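Local atomic coordinates of Rho guanine nucleotide exchange factor 3 (Mus musculus, PDB entry 2Z0Q), a protein that acts as a guanine nucleotide exchange factor for the small GTPases RhoA and RhoB, here represented by its DH-PH domain pair. Residues 247-252 / 267-272; 214-217 / 221-224; 32-37 / 72-77; 25-30 / 157-162. One frame throughout, in Å; residues are numbered along the deposited sequence.

From the N terminus, the chain first lays down helix 15-51, which serves both contacts of the DH domain. Residues 25-30 wait longest for their partner: contact 4 closes only when helix 155-172 arrives, and contact 3, between 32-37 and 72-77 on helix 67-84, opens and closes within that span. The two touch where Leu34 CD1 packs on Arg159 CB. Helix 180-213 then leads into the PH domain. There contact 2 closes a tight turn between 214-217 and 221-224 before contact 1 joins strands 245-251 and 266-271. Strand 214-215 pairs in parallel with 266-271, so contacts 1 and 2 share a sheet. The two pairs lie far apart, with about 44 Å between the centres of contacts 2 and 3.

Contact 1. Residues 247-252 / 267-272; sequences HVFLFQ and LCYQLY. With SO4 (sulfate ion), chain C.
With CG turned anti to the carbonyl carbon in both residues (chi1 -62° for Phe249, -56° for Tyr269), the two rings leave their strands toward each other and meet as a T-shaped pair. Phe249 supplies the edge and Tyr269 the face: CZ of Phe249 comes down 4.0 Å from CG of Tyr269, toward the rim of the ring and not its middle, and the planes stand at 76°. CE2 of Phe249 lies beside the same carbon, so the CE2-CZ side of the phenyl ring does the touching. His247, two residues earlier on the same side of its strand, adds its CB at 4.2 Å from Tyr269 CD1, with the imidazole set obliquely to the phenol ring. The contact is carried entirely by packing, for no hydrogen bond joins the two segments. Strands 245-251 and 266-271 are not sheet neighbours; strand 254-263 runs antiparallel to each and lies between them in the sheet order, so the aromatic cluster spans a curved part of the PH domain's beta-sheet. Tyr210, from the helix that leads out of the DH domain, brings its ring against both Phe249 and Tyr269. His247 NE2 is hydrogen-bonded to His235 ND1. Farther along, Tyr272 OH donates to sulfate O2 at 2.6 Å, an ion that Arg273 also holds and that probably came from the crystallisation liquor.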
loop_
_atom_site.group_PDB
_atom_site.type_symbol
_atom_site.label_atom_id
_atom_site.label_comp_id
_atom_site.label_asym_id
_atom_site.label_seq_id
_atom_site.Cartn_x
_atom_site.Cartn_y
_atom_site.Cartn_z
ATOM N N HIS A 247 13.091 6.222 9.753
ATOM C CA HIS A 247 11.758 6.059 9.218
ATOM C C HIS A 247 11.152 7.429 9.459
ATOM O O HIS A 247 11.036 7.907 10.613
ATOM C CB HIS A 247 10.911 4.990 9.932
ATOM C CG HIS A 247 9.727 4.593 9.118
ATOM N ND1 HIS A 247 9.699 3.445 8.349
ATOM C CD2 HIS A 247 8.578 5.257 8.848
ATOM C CE1 HIS A 247 8.578 3.422 7.642
ATOM N NE2 HIS A 247 7.880 4.507 7.931
ATOM N N VAL A 248 10.748 8.074 8.373
ATOM C CA VAL A 248 10.226 9.416 8.479
ATOM C C VAL A 248 8.726 9.461 8.195
ATOM O O VAL A 248 8.240 8.815 7.280
ATOM C CB VAL A 248 10.997 10.343 7.518
ATOM C CG1 VAL A 248 10.457 11.739 7.585
ATOM C CG2 VAL A 248 12.485 10.301 7.868
ATOM N N PHE A 249 8.037 10.270 8.971
ATOM C CA PHE A 249 6.587 10.414 8.879
ATOM C C PHE A 249 6.181 11.861 8.623
ATOM O O PHE A 249 6.465 12.761 9.427
ATOM C CB PHE A 249 5.939 9.989 10.212
ATOM C CG PHE A 249 6.172 8.545 10.573
ATOM C CD1 PHE A 249 5.356 7.536 10.060
ATOM C CD2 PHE A 249 7.219 8.193 11.418
ATOM C CE1 PHE A 249 5.581 6.198 10.385
ATOM C CE2 PHE A 249 7.444 6.882 11.737
ATOM C CZ PHE A 249 6.620 5.862 11.226
ATOM N N LEU A 250 5.497 12.081 7.505
ATOM C CA LEU A 250 4.984 13.389 7.208
ATOM C C LEU A 250 3.475 13.405 7.535
ATOM O O LEU A 250 2.653 12.919 6.755
ATOM C CB LEU A 250 5.166 13.736 5.718
ATOM C CG LEU A 250 4.525 15.094 5.346
ATOM C CD1 LEU A 250 5.211 16.262 6.091
ATOM C CD2 LEU A 250 4.619 15.284 3.850
ATOM N N PHE A 251 3.128 13.931 8.702
ATOM C CA PHE A 251 1.716 14.083 9.058
ATOM C C PHE A 251 1.340 15.420 8.390
ATOM O O PHE A 251 2.218 16.177 7.992
ATOM C CB PHE A 251 1.554 14.154 10.581
ATOM C CG PHE A 251 1.803 12.834 11.273
ATOM C CD1 PHE A 251 0.828 11.826 11.272
ATOM C CD2 PHE A 251 3.010 12.602 11.920
ATOM C CE1 PHE A 251 1.054 10.599 11.915
ATOM C CE2 PHE A 251 3.257 11.391 12.562
ATOM C CZ PHE A 251 2.270 10.377 12.563
ATOM N N GLN A 252 0.047 15.736 8.267
ATOM C CA GLN A 252 -0.311 16.964 7.567
ATOM C C GLN A 252 0.414 18.219 8.019
ATOM O O GLN A 252 0.850 19.028 7.194
ATOM C CB GLN A 252 -1.814 17.217 7.669
ATOM C CG GLN A 252 -2.306 18.361 6.775
ATOM C CD GLN A 252 -2.225 18.005 5.307
ATOM O OE1 GLN A 252 -1.192 18.197 4.669
ATOM N NE2 GLN A 252 -3.324 17.459 4.762
ATOM N N LEU A 267 7.538 -3.498 17.791
ATOM C CA LEU A 267 8.210 -2.671 16.794
ATOM C C LEU A 267 7.733 -1.236 17.030
ATOM O O LEU A 267 6.551 -0.920 16.847
ATOM C CB LEU A 267 7.817 -3.133 15.396
ATOM C CG LEU A 267 8.424 -2.347 14.233
ATOM C CD1 LEU A 267 9.953 -2.364 14.382
ATOM C CD2 LEU A 267 7.996 -2.974 12.894
ATOM N N CYS A 268 8.652 -0.347 17.403
ATOM C CA CYS A 268 8.288 1.030 17.695
ATOM C C CYS A 268 9.160 1.977 16.875
ATOM O O CYS A 268 10.048 1.514 16.178
ATOM C CB CYS A 268 8.480 1.326 19.172
ATOM S SG CYS A 268 7.259 0.417 20.195
ATOM N N TYR A 269 8.873 3.273 16.952
ATOM C CA TYR A 269 9.625 4.277 16.165
ATOM C C TYR A 269 10.090 5.364 17.137
ATOM O O TYR A 269 9.339 6.274 17.539
ATOM C CB TYR A 269 8.708 4.837 15.044
ATOM C CG TYR A 269 8.169 3.724 14.166
ATOM C CD1 TYR A 269 8.950 3.146 13.172
ATOM C CD2 TYR A 269 6.919 3.162 14.426
ATOM C CE1 TYR A 269 8.515 2.025 12.465
ATOM C CE2 TYR A 269 6.465 2.037 13.709
ATOM C CZ TYR A 269 7.259 1.481 12.753
ATOM O OH TYR A 269 6.807 0.350 12.097
ATOM N N GLN A 270 11.355 5.223 17.530
ATOM C CA GLN A 270 11.999 6.100 18.494
ATOM C C GLN A 270 12.336 7.453 17.857
ATOM O O GLN A 270 13.100 7.503 16.873
ATOM C CB GLN A 270 13.270 5.375 19.012
ATOM C CG GLN A 270 14.014 6.149 20.095
ATOM C CD GLN A 270 15.272 5.420 20.555
ATOM O OE1 GLN A 270 15.460 4.244 20.273
ATOM N NE2 GLN A 270 16.138 6.131 21.252
ATOM N N LEU A 271 11.740 8.525 18.371
ATOM C CA LEU A 271 12.004 9.838 17.758
ATOM C C LEU A 271 13.506 10.128 17.783
ATOM O O LEU A 271 14.164 9.949 18.816
ATOM C CB LEU A 271 11.220 10.956 18.437
ATOM C CG LEU A 271 9.870 11.231 17.737
ATOM C CD1 LEU A 271 8.911 10.073 18.012
ATOM C CD2 LEU A 271 9.292 12.557 18.193
ATOM N N TYR A 272 14.031 10.575 16.636
ATOM C CA TYR A 272 15.472 10.878 16.480
ATOM C C TYR A 272 15.819 12.327 16.884
ATOM O O TYR A 272 16.943 12.614 17.334
ATOM C CB TYR A 272 15.838 10.601 15.020
ATOM C CG TYR A 272 17.293 10.719 14.643
ATOM C CD1 TYR A 272 18.239 9.864 15.203
ATOM C CD2 TYR A 272 17.704 11.610 13.631
ATOM C CE1 TYR A 272 19.567 9.870 14.772
ATOM C CE2 TYR A 272 19.051 11.624 13.173
ATOM C CZ TYR A 272 19.963 10.746 13.754
ATOM O OH TYR A 272 21.246 10.670 13.310
HETATM S S SO4 C . 23.244 11.199 15.859
HETATM O O1 SO4 C . 24.462 11.026 16.722
HETATM O O2 SO4 C . 23.013 9.932 15.066
HETATM O O3 SO4 C . 22.049 11.460 16.730
HETATM O O4 SO4 C . 23.476 12.386 14.964
#

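Contact 2. Residues 214-217 / 221-224; sequences LLYL and QKDS. With SO4 (sulfate ion), chain E.
Tyr216, Gln221 and Lys222 carry this short turn, the tyrosine ring being gripped from two directions. Over one face lies the aliphatic part of Lys222: its CG sits 4.0 Å from the centroid of the Tyr216 ring, 20° off the normal, a CH-pi contact displaced toward the rim. The lysine chain crosses the tyrosine at about a right angle, then bends at its last torsion (chi4 -67°), which brings NZ to 3.5 Å from Tyr216 CD2. At the ring's edge is the backbone of Gln221, whose O approaches Tyr216 CD1 at 3.5 Å, with its CB close by in the ring plane. Beyond CB the Gln221 chain extends past the tyrosine backbone. There a water that accepts from Leu217 N at 2.8 Å also lies beside Gln221 OE1, and OE1 takes a hydrogen bond from Glu218 N inside the turn. A second water accepts from Asp223 N at 3.0 Å and is weakly bonded to Tyr216 OH, linking the far end of the phenol to the backbone. Lys222 N donates to O4 of a sulfate at 3.1 Å, and Gly220 N binds the same ion. Asp223 then takes the N-cap position of helix 224-227, its OD1 accepting from Leu225 N: a short capped loop from strand 214-215 to that helix at the surface of the PH domain.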
loop_
_atom_site.group_PDB
_atom_site.type_symbol
_atom_site.label_atom_id
_atom_site.label_comp_id
_atom_site.label_asym_id
_atom_site.label_seq_id
_atom_site.Cartn_x
_atom_site.Cartn_y
_atom_site.Cartn_z
ATOM N N LEU A 214 4.884 5.630 18.143
ATOM C CA LEU A 214 5.981 6.611 18.329
ATOM C C LEU A 214 6.484 6.492 19.764
ATOM O O LEU A 214 5.697 6.317 20.705
ATOM C CB LEU A 214 5.500 8.042 18.077
ATOM C CG LEU A 214 5.078 8.320 16.608
ATOM C CD1 LEU A 214 4.584 9.764 16.484
ATOM C CD2 LEU A 214 6.294 8.105 15.666
ATOM N N LEU A 215 7.797 6.575 19.934
ATOM C CA LEU A 215 8.405 6.455 21.254
ATOM C C LEU A 215 9.159 7.744 21.540
ATOM O O LEU A 215 9.965 8.162 20.729
ATOM C CB LEU A 215 9.340 5.256 21.220
ATOM C CG LEU A 215 10.190 4.890 22.419
ATOM C CD1 LEU A 215 9.324 4.649 23.666
ATOM C CD2 LEU A 215 10.926 3.604 22.027
ATOM N N TYR A 216 8.873 8.369 22.677
ATOM C CA TYR A 216 9.487 9.636 23.055
ATOM C C TYR A 216 10.425 9.436 24.256
ATOM O O TYR A 216 9.989 9.557 25.408
ATOM C CB TYR A 216 8.379 10.637 23.426
ATOM C CG TYR A 216 7.300 10.796 22.369
ATOM C CD1 TYR A 216 7.409 11.764 21.362
ATOM C CD2 TYR A 216 6.162 9.983 22.369
ATOM C CE1 TYR A 216 6.408 11.919 20.384
ATOM C CE2 TYR A 216 5.166 10.137 21.409
ATOM C CZ TYR A 216 5.285 11.099 20.424
ATOM O OH TYR A 216 4.258 11.252 19.512
ATOM N N LEU A 217 11.701 9.151 24.005
ATOM C CA LEU A 217 12.622 8.901 25.111
ATOM C C LEU A 217 13.443 10.109 25.545
ATOM O O LEU A 217 14.217 10.034 26.523
ATOM C CB LEU A 217 13.531 7.717 24.767
ATOM C CG LEU A 217 12.733 6.459 24.415
ATOM C CD1 LEU A 217 13.685 5.319 24.019
ATOM C CD2 LEU A 217 11.847 6.076 25.615
ATOM N N GLN A 221 10.223 16.086 22.887
ATOM C CA GLN A 221 9.931 15.410 21.627
ATOM C C GLN A 221 8.450 15.263 21.362
ATOM O O GLN A 221 8.044 15.009 20.235
ATOM C CB GLN A 221 10.594 14.038 21.584
ATOM C CG GLN A 221 12.110 14.141 21.674
ATOM C CD GLN A 221 12.784 12.819 21.394
ATOM O OE1 GLN A 221 12.328 11.754 21.836
ATOM N NE2 GLN A 221 13.887 12.875 20.660
ATOM N N LYS A 222 7.628 15.406 22.396
ATOM C CA LYS A 222 6.182 15.314 22.185
ATOM C C LYS A 222 5.743 16.622 21.517
ATOM O O LYS A 222 6.392 17.643 21.685
ATOM C CB LYS A 222 5.458 15.101 23.526
ATOM C CG LYS A 222 5.755 13.729 24.150
ATOM C CD LYS A 222 5.024 13.534 25.483
ATOM C CE LYS A 222 5.182 12.114 26.026
ATOM N NZ LYS A 222 4.498 11.066 25.192
ATOM N N ASP A 223 4.671 16.578 20.732
ATOM C CA ASP A 223 4.169 17.767 20.053
ATOM C C ASP A 223 2.677 17.571 19.832
ATOM O O ASP A 223 2.255 16.511 19.375
ATOM C CB ASP A 223 4.851 17.966 18.699
ATOM C CG ASP A 223 4.693 19.389 18.167
ATOM O OD1 ASP A 223 3.560 19.832 17.894
ATOM O OD2 ASP A 223 5.719 20.084 18.021
ATOM N N SER A 224 1.884 18.593 20.153
ATOM C CA SER A 224 0.440 18.492 19.988
ATOM C C SER A 224 0.032 18.344 18.530
ATOM O O SER A 224 -1.065 17.874 18.236
ATOM C CB SER A 224 -0.256 19.718 20.594
ATOM O OG SER A 224 -0.019 20.865 19.792
HETATM S S SO4 E . 8.112 16.307 26.772
HETATM O O1 SO4 E . 9.248 17.070 27.332
HETATM O O2 SO4 E . 8.202 14.894 27.217
HETATM O O3 SO4 E . 6.832 16.900 27.230
HETATM O O4 SO4 E . 8.154 16.342 25.296
HETATM O O HOH W 1 3.264 13.901 20.693
HETATM O O HOH W 2 13.044 9.372 21.502
#

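Contact 3. Residues 32-37 / 72-77; sequences EDLIED and PLHEEL
Leu34 lays its two methyl groups over one face of the His74 ring. CD1 stands above the centre, 3.8 Å from the ring centroid and 13° off the normal, a CH-pi contact, while CD2 reaches His74 CD2 at 3.6 Å. The leucine crosses the imidazole at about a right angle; its CG is anti to the backbone N (chi1 175°), which carries the branch across to the histidine. Next along the helix, Ile35 slides past His74 in the opposite direction, and its CG1 lies 3.8 Å from His74 CB. Its terminal CD1 goes on to the opposing backbone, 3.6 Å from Glu75 N, and also rests 3.7 Å from the aliphatic CG of Glu75. Both nitrogens of the buried imidazole have partners: NE2 bonds to Tyr108 OH and ND1 to Glu31 OE1, which together fix the rotation of the ring under Leu34. With an alanine in place of His74, Tyr108 OH and Glu31 would probably lose these partners, and a gap is likely to open beneath the Leu34 methyls. Tyr163 of helix 155-172 also touches His74, and Leu34 meets Ile155 and Arg159 of that helix. The segment axes approach to 9.4 Å with N-to-C directions 148° apart. This is near-antiparallel helix packing within the elongated, all-helical bundle of the DH domain, here joining helices 15-51 and 67-84.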
loop_
_atom_site.group_PDB
_atom_site.type_symbol
_atom_site.label_atom_id
_atom_site.label_comp_id
_atom_site.label_asym_id
_atom_site.label_seq_id
_atom_site.Cartn_x
_atom_site.Cartn_y
_atom_site.Cartn_z
ATOM N N GLU A 32 -9.063 -15.324 -12.017
ATOM C CA GLU A 32 -8.173 -16.473 -12.100
ATOM C C GLU A 32 -6.744 -16.087 -11.743
ATOM O O GLU A 32 -6.091 -16.798 -10.962
ATOM C CB GLU A 32 -8.245 -17.083 -13.499
ATOM C CG GLU A 32 -7.350 -18.296 -13.699
ATOM C CD GLU A 32 -7.740 -19.054 -14.969
ATOM O OE1 GLU A 32 -8.139 -18.387 -15.952
ATOM O OE2 GLU A 32 -7.648 -20.299 -14.982
ATOM N N ASP A 33 -6.266 -14.974 -12.300
ATOM C CA ASP A 33 -4.917 -14.457 -12.034
ATOM C C ASP A 33 -4.725 -14.125 -10.539
ATOM O O ASP A 33 -3.666 -14.402 -9.947
ATOM C CB ASP A 33 -4.652 -13.171 -12.852
ATOM C CG ASP A 33 -4.452 -13.449 -14.344
ATOM O OD1 ASP A 33 -4.323 -14.629 -14.724
ATOM O OD2 ASP A 33 -4.432 -12.481 -15.141
ATOM N N LEU A 34 -5.728 -13.482 -9.939
ATOM C CA LEU A 34 -5.637 -13.136 -8.517
ATOM C C LEU A 34 -5.557 -14.412 -7.630
ATOM O O LEU A 34 -4.712 -14.501 -6.734
ATOM C CB LEU A 34 -6.854 -12.291 -8.097
ATOM C CG LEU A 34 -6.931 -11.973 -6.597
ATOM C CD1 LEU A 34 -7.786 -10.714 -6.343
ATOM C CD2 LEU A 34 -7.556 -13.177 -5.880
ATOM N N ILE A 35 -6.425 -15.377 -7.907
ATOM C CA ILE A 35 -6.466 -16.645 -7.130
ATOM C C ILE A 35 -5.101 -17.341 -7.266
ATOM O O ILE A 35 -4.506 -17.792 -6.282
ATOM C CB ILE A 35 -7.587 -17.562 -7.669
ATOM C CG1 ILE A 35 -8.974 -16.934 -7.386
ATOM C CG2 ILE A 35 -7.470 -18.968 -7.076
ATOM C CD1 ILE A 35 -10.118 -17.586 -8.131
ATOM N N GLU A 36 -4.599 -17.404 -8.493
ATOM C CA GLU A 36 -3.304 -18.024 -8.757
ATOM C C GLU A 36 -2.159 -17.334 -8.020
ATOM O O GLU A 36 -1.270 -18.005 -7.482
ATOM C CB GLU A 36 -3.014 -18.015 -10.265
ATOM C CG GLU A 36 -1.556 -18.264 -10.596
ATOM C CD GLU A 36 -1.257 -18.142 -12.086
ATOM O OE1 GLU A 36 -1.346 -17.018 -12.636
ATOM O OE2 GLU A 36 -0.941 -19.179 -12.705
ATOM N N ASP A 37 -2.157 -16.006 -7.991
ATOM C CA ASP A 37 -1.084 -15.293 -7.305
ATOM C C ASP A 37 -1.189 -15.417 -5.773
ATOM O O ASP A 37 -0.166 -15.541 -5.092
ATOM C CB ASP A 37 -1.058 -13.823 -7.727
ATOM C CG ASP A 37 -0.532 -13.627 -9.146
ATOM O OD1 ASP A 37 -0.004 -14.588 -9.740
ATOM O OD2 ASP A 37 -0.641 -12.504 -9.669
ATOM N N PRO A 72 -11.441 -17.726 -1.253
ATOM C CA PRO A 72 -12.753 -18.300 -1.572
ATOM C C PRO A 72 -13.728 -17.311 -2.224
ATOM O O PRO A 72 -14.562 -17.713 -3.026
ATOM C CB PRO A 72 -13.264 -18.801 -0.217
ATOM C CG PRO A 72 -11.996 -19.039 0.559
ATOM C CD PRO A 72 -11.116 -17.899 0.180
ATOM N N LEU A 73 -13.618 -16.032 -1.885
ATOM C CA LEU A 73 -14.521 -15.012 -2.457
ATOM C C LEU A 73 -14.399 -14.919 -3.986
ATOM O O LEU A 73 -15.388 -14.808 -4.711
ATOM C CB LEU A 73 -14.204 -13.623 -1.891
ATOM C CG LEU A 73 -14.033 -13.506 -0.385
ATOM C CD1 LEU A 73 -13.908 -12.043 -0.024
ATOM C CD2 LEU A 73 -15.198 -14.170 0.307
ATOM N N HIS A 74 -13.160 -14.921 -4.439
ATOM C CA HIS A 74 -12.846 -14.841 -5.862
ATOM C C HIS A 74 -13.123 -16.179 -6.567
ATOM O O HIS A 74 -13.635 -16.219 -7.693
ATOM C CB HIS A 74 -11.395 -14.338 -5.988
ATOM C CG HIS A 74 -11.218 -12.944 -5.463
ATOM N ND1 HIS A 74 -11.682 -11.834 -6.142
ATOM C CD2 HIS A 74 -10.691 -12.482 -4.304
ATOM C CE1 HIS A 74 -11.457 -10.753 -5.419
ATOM N NE2 HIS A 74 -10.859 -11.118 -4.297
ATOM N N GLU A 75 -12.868 -17.294 -5.885
ATOM C CA GLU A 75 -13.169 -18.575 -6.484
ATOM C C GLU A 75 -14.659 -18.655 -6.714
ATOM O O GLU A 75 -15.100 -19.206 -7.724
ATOM C CB GLU A 75 -12.716 -19.744 -5.584
ATOM C CG GLU A 75 -11.204 -19.839 -5.425
ATOM C CD GLU A 75 -10.779 -20.968 -4.479
ATOM O OE1 GLU A 75 -11.170 -20.942 -3.291
ATOM O OE2 GLU A 75 -10.052 -21.876 -4.943
ATOM N N GLU A 76 -15.443 -18.116 -5.778
ATOM C CA GLU A 76 -16.889 -18.143 -5.935
ATOM C C GLU A 76 -17.295 -17.300 -7.137
ATOM O O GLU A 76 -18.133 -17.723 -7.918
ATOM C CB GLU A 76 -17.599 -17.608 -4.695
ATOM C CG GLU A 76 -19.114 -17.622 -4.818
ATOM C CD GLU A 76 -19.667 -19.019 -4.932
ATOM O OE1 GLU A 76 -19.100 -19.934 -4.294
ATOM O OE2 GLU A 76 -20.672 -19.221 -5.636
ATOM N N LEU A 77 -16.711 -16.118 -7.296
ATOM C CA LEU A 77 -17.116 -15.305 -8.444
ATOM C C LEU A 77 -16.715 -16.010 -9.740
ATOM O O LEU A 77 -17.495 -16.116 -10.680
ATOM C CB LEU A 77 -16.490 -13.909 -8.378
ATOM C CG LEU A 77 -16.749 -13.089 -9.641
ATOM C CD1 LEU A 77 -18.238 -12.943 -9.893
ATOM C CD2 LEU A 77 -16.024 -11.753 -9.507
#

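Contact 4. Residues 25-30 / 157-162; sequences FELSQG and RSRLVK
Arg159 reaches helix 15-51 with its guanidinium, and hydrogen bonds come first. Arg159 NH2 donates to Leu27 O at 3.0 Å, a weak bond because the angle at the hydrogen is only 128°; the oxygen lies at the edge of the group, near its plane. Arg159 NH1 works through a water, which accepts from it at 2.8 Å and donates to Glu26 O at 2.8 Å, so two successive carbonyls of one helix turn are reached from a single guanidinium. The charge has its strong partner just past the segment: NH2 forms a salt bridge with Glu31 OE2. Packing makes up the rest. Gly30 lies against one face of the guanidinium, its C 3.6 Å from Arg159 CZ and its CA 3.5 Å from Arg159 NH1, a closeness possible because Gly30 carries no side chain on the side that faces the arginine. Leu27 adds its CD1 methyl at 3.7 Å from Arg159 NH2. The Arg159 chain leaves its helix with CG pointing opposite its own N (chi1 176°), then turns at chi2 (82°) so that the guanidinium lies across Gly30. Replacing Arg159 with a methionine would probably leave Glu31 without its charged mate and the Leu27 carbonyl without this donor. Around this meeting of helices 15-51 and 155-172 in the DH bundle, Leu27 also packs on Leu167 and Ile170, while on another side of helix 155-172 Leu160 packs against helix 180-213 and Tyr108 of helix 107-125.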
loop_
_atom_site.group_PDB
_atom_site.type_symbol
_atom_site.label_atom_id
_atom_site.label_comp_id
_atom_site.label_asym_id
_atom_site.label_seq_id
_atom_site.Cartn_x
_atom_site.Cartn_y
_atom_site.Cartn_z
ATOM N N PHE A 25 -14.792 -11.786 -20.620
ATOM C CA PHE A 25 -13.778 -12.819 -20.487
ATOM C C PHE A 25 -12.615 -12.300 -19.630
ATOM O O PHE A 25 -12.106 -13.015 -18.767
ATOM C CB PHE A 25 -13.256 -13.242 -21.880
ATOM C CG PHE A 25 -12.572 -14.576 -21.872
ATOM C CD1 PHE A 25 -13.330 -15.738 -21.838
ATOM C CD2 PHE A 25 -11.198 -14.666 -21.808
ATOM C CE1 PHE A 25 -12.717 -16.976 -21.728
ATOM C CE2 PHE A 25 -10.566 -15.917 -21.696
ATOM C CZ PHE A 25 -11.333 -17.050 -21.654
ATOM N N GLU A 26 -12.222 -11.042 -19.866
ATOM C CA GLU A 26 -11.134 -10.408 -19.140
ATOM C C GLU A 26 -11.427 -10.349 -17.647
ATOM O O GLU A 26 -10.534 -10.552 -16.819
ATOM C CB GLU A 26 -10.883 -8.995 -19.689
ATOM C CG GLU A 26 -10.110 -9.018 -21.060
ATOM C CD GLU A 26 -10.315 -7.769 -21.911
ATOM O OE1 GLU A 26 -10.685 -6.706 -21.359
ATOM O OE2 GLU A 26 -10.106 -7.846 -23.148
ATOM N N LEU A 27 -12.678 -10.021 -17.311
ATOM C CA LEU A 27 -13.079 -9.986 -15.904
ATOM C C LEU A 27 -12.772 -11.324 -15.236
ATOM O O LEU A 27 -12.146 -11.379 -14.191
ATOM C CB LEU A 27 -14.581 -9.731 -15.791
ATOM C CG LEU A 27 -15.104 -9.806 -14.344
ATOM C CD1 LEU A 27 -14.449 -8.698 -13.541
ATOM C CD2 LEU A 27 -16.656 -9.601 -14.333
ATOM N N SER A 28 -13.193 -12.417 -15.845
ATOM C CA SER A 28 -12.947 -13.707 -15.201
ATOM C C SER A 28 -11.456 -14.064 -15.219
ATOM O O SER A 28 -10.934 -14.669 -14.260
ATOM C CB SER A 28 -13.775 -14.825 -15.863
ATOM O OG SER A 28 -13.049 -15.346 -16.948
ATOM N N GLN A 29 -10.738 -13.679 -16.268
ATOM C CA GLN A 29 -9.313 -14.010 -16.262
ATOM C C GLN A 29 -8.608 -13.310 -15.107
ATOM O O GLN A 29 -7.627 -13.832 -14.566
ATOM C CB GLN A 29 -8.608 -13.608 -17.568
ATOM C CG GLN A 29 -9.055 -14.415 -18.791
ATOM C CD GLN A 29 -8.233 -14.070 -20.038
ATOM O OE1 GLN A 29 -7.536 -14.942 -20.635
ATOM N NE2 GLN A 29 -8.285 -12.793 -20.430
ATOM N N GLY A 30 -9.086 -12.121 -14.730
ATOM C CA GLY A 30 -8.436 -11.407 -13.645
ATOM C C GLY A 30 -8.664 -12.084 -12.303
ATOM O O GLY A 30 -7.819 -11.992 -11.397
ATOM N N ARG A 157 -6.097 -5.288 -2.651
ATOM C CA ARG A 157 -6.586 -3.923 -2.708
ATOM C C ARG A 157 -6.540 -3.420 -4.148
ATOM O O ARG A 157 -7.454 -2.729 -4.579
ATOM C CB ARG A 157 -5.746 -3.002 -1.833
ATOM C CG ARG A 157 -6.391 -1.658 -1.641
ATOM C CD ARG A 157 -5.384 -0.637 -1.124
ATOM N NE ARG A 157 -6.092 0.488 -0.523
ATOM C CZ ARG A 157 -6.668 0.451 0.682
ATOM N NH1 ARG A 157 -6.608 -0.658 1.420
ATOM N NH2 ARG A 157 -7.324 1.515 1.138
ATOM N N SER A 158 -5.483 -3.750 -4.886
ATOM C CA SER A 158 -5.397 -3.285 -6.280
ATOM C C SER A 158 -6.545 -3.819 -7.102
ATOM O O SER A 158 -7.071 -3.128 -7.989
ATOM C CB SER A 158 -4.066 -3.702 -6.921
ATOM O OG SER A 158 -2.992 -3.054 -6.276
ATOM N N ARG A 159 -6.935 -5.066 -6.826
ATOM C CA ARG A 159 -8.043 -5.623 -7.569
ATOM C C ARG A 159 -9.334 -4.870 -7.196
ATOM O O ARG A 159 -10.096 -4.500 -8.062
ATOM C CB ARG A 159 -8.197 -7.125 -7.280
ATOM C CG ARG A 159 -9.417 -7.747 -7.961
ATOM C CD ARG A 159 -9.102 -8.071 -9.393
ATOM N NE ARG A 159 -10.145 -8.828 -10.077
ATOM C CZ ARG A 159 -10.207 -8.933 -11.397
ATOM N NH1 ARG A 159 -9.266 -8.341 -12.151
ATOM N NH2 ARG A 159 -11.248 -9.527 -11.959
ATOM N N LEU A 160 -9.574 -4.655 -5.906
ATOM C CA LEU A 160 -10.795 -3.964 -5.493
ATOM C C LEU A 160 -10.934 -2.609 -6.191
ATOM O O LEU A 160 -11.983 -2.265 -6.705
ATOM C CB LEU A 160 -10.800 -3.757 -3.980
ATOM C CG LEU A 160 -12.029 -3.039 -3.468
ATOM C CD1 LEU A 160 -13.211 -4.004 -3.430
ATOM C CD2 LEU A 160 -11.710 -2.513 -2.060
ATOM N N VAL A 161 -9.849 -1.848 -6.187
ATOM C CA VAL A 161 -9.819 -0.518 -6.778
ATOM C C VAL A 161 -10.099 -0.514 -8.268
ATOM O O VAL A 161 -10.633 0.467 -8.804
ATOM C CB VAL A 161 -8.432 0.152 -6.461
ATOM C CG1 VAL A 161 -8.086 1.271 -7.454
ATOM C CG2 VAL A 161 -8.449 0.655 -5.055
ATOM N N LYS A 162 -9.768 -1.627 -8.917
ATOM C CA LYS A 162 -9.924 -1.787 -10.346
ATOM C C LYS A 162 -11.298 -2.289 -10.762
ATOM O O LYS A 162 -11.642 -2.235 -11.940
ATOM C CB LYS A 162 -8.853 -2.748 -10.886
ATOM C CG LYS A 162 -8.590 -2.581 -12.381
ATOM C CD LYS A 162 -7.398 -3.447 -12.845
ATOM C CE LYS A 162 -7.219 -3.365 -14.363
ATOM N NZ LYS A 162 -6.217 -4.367 -14.810
HETATM O O HOH W 3 -9.901 -8.552 -14.910
#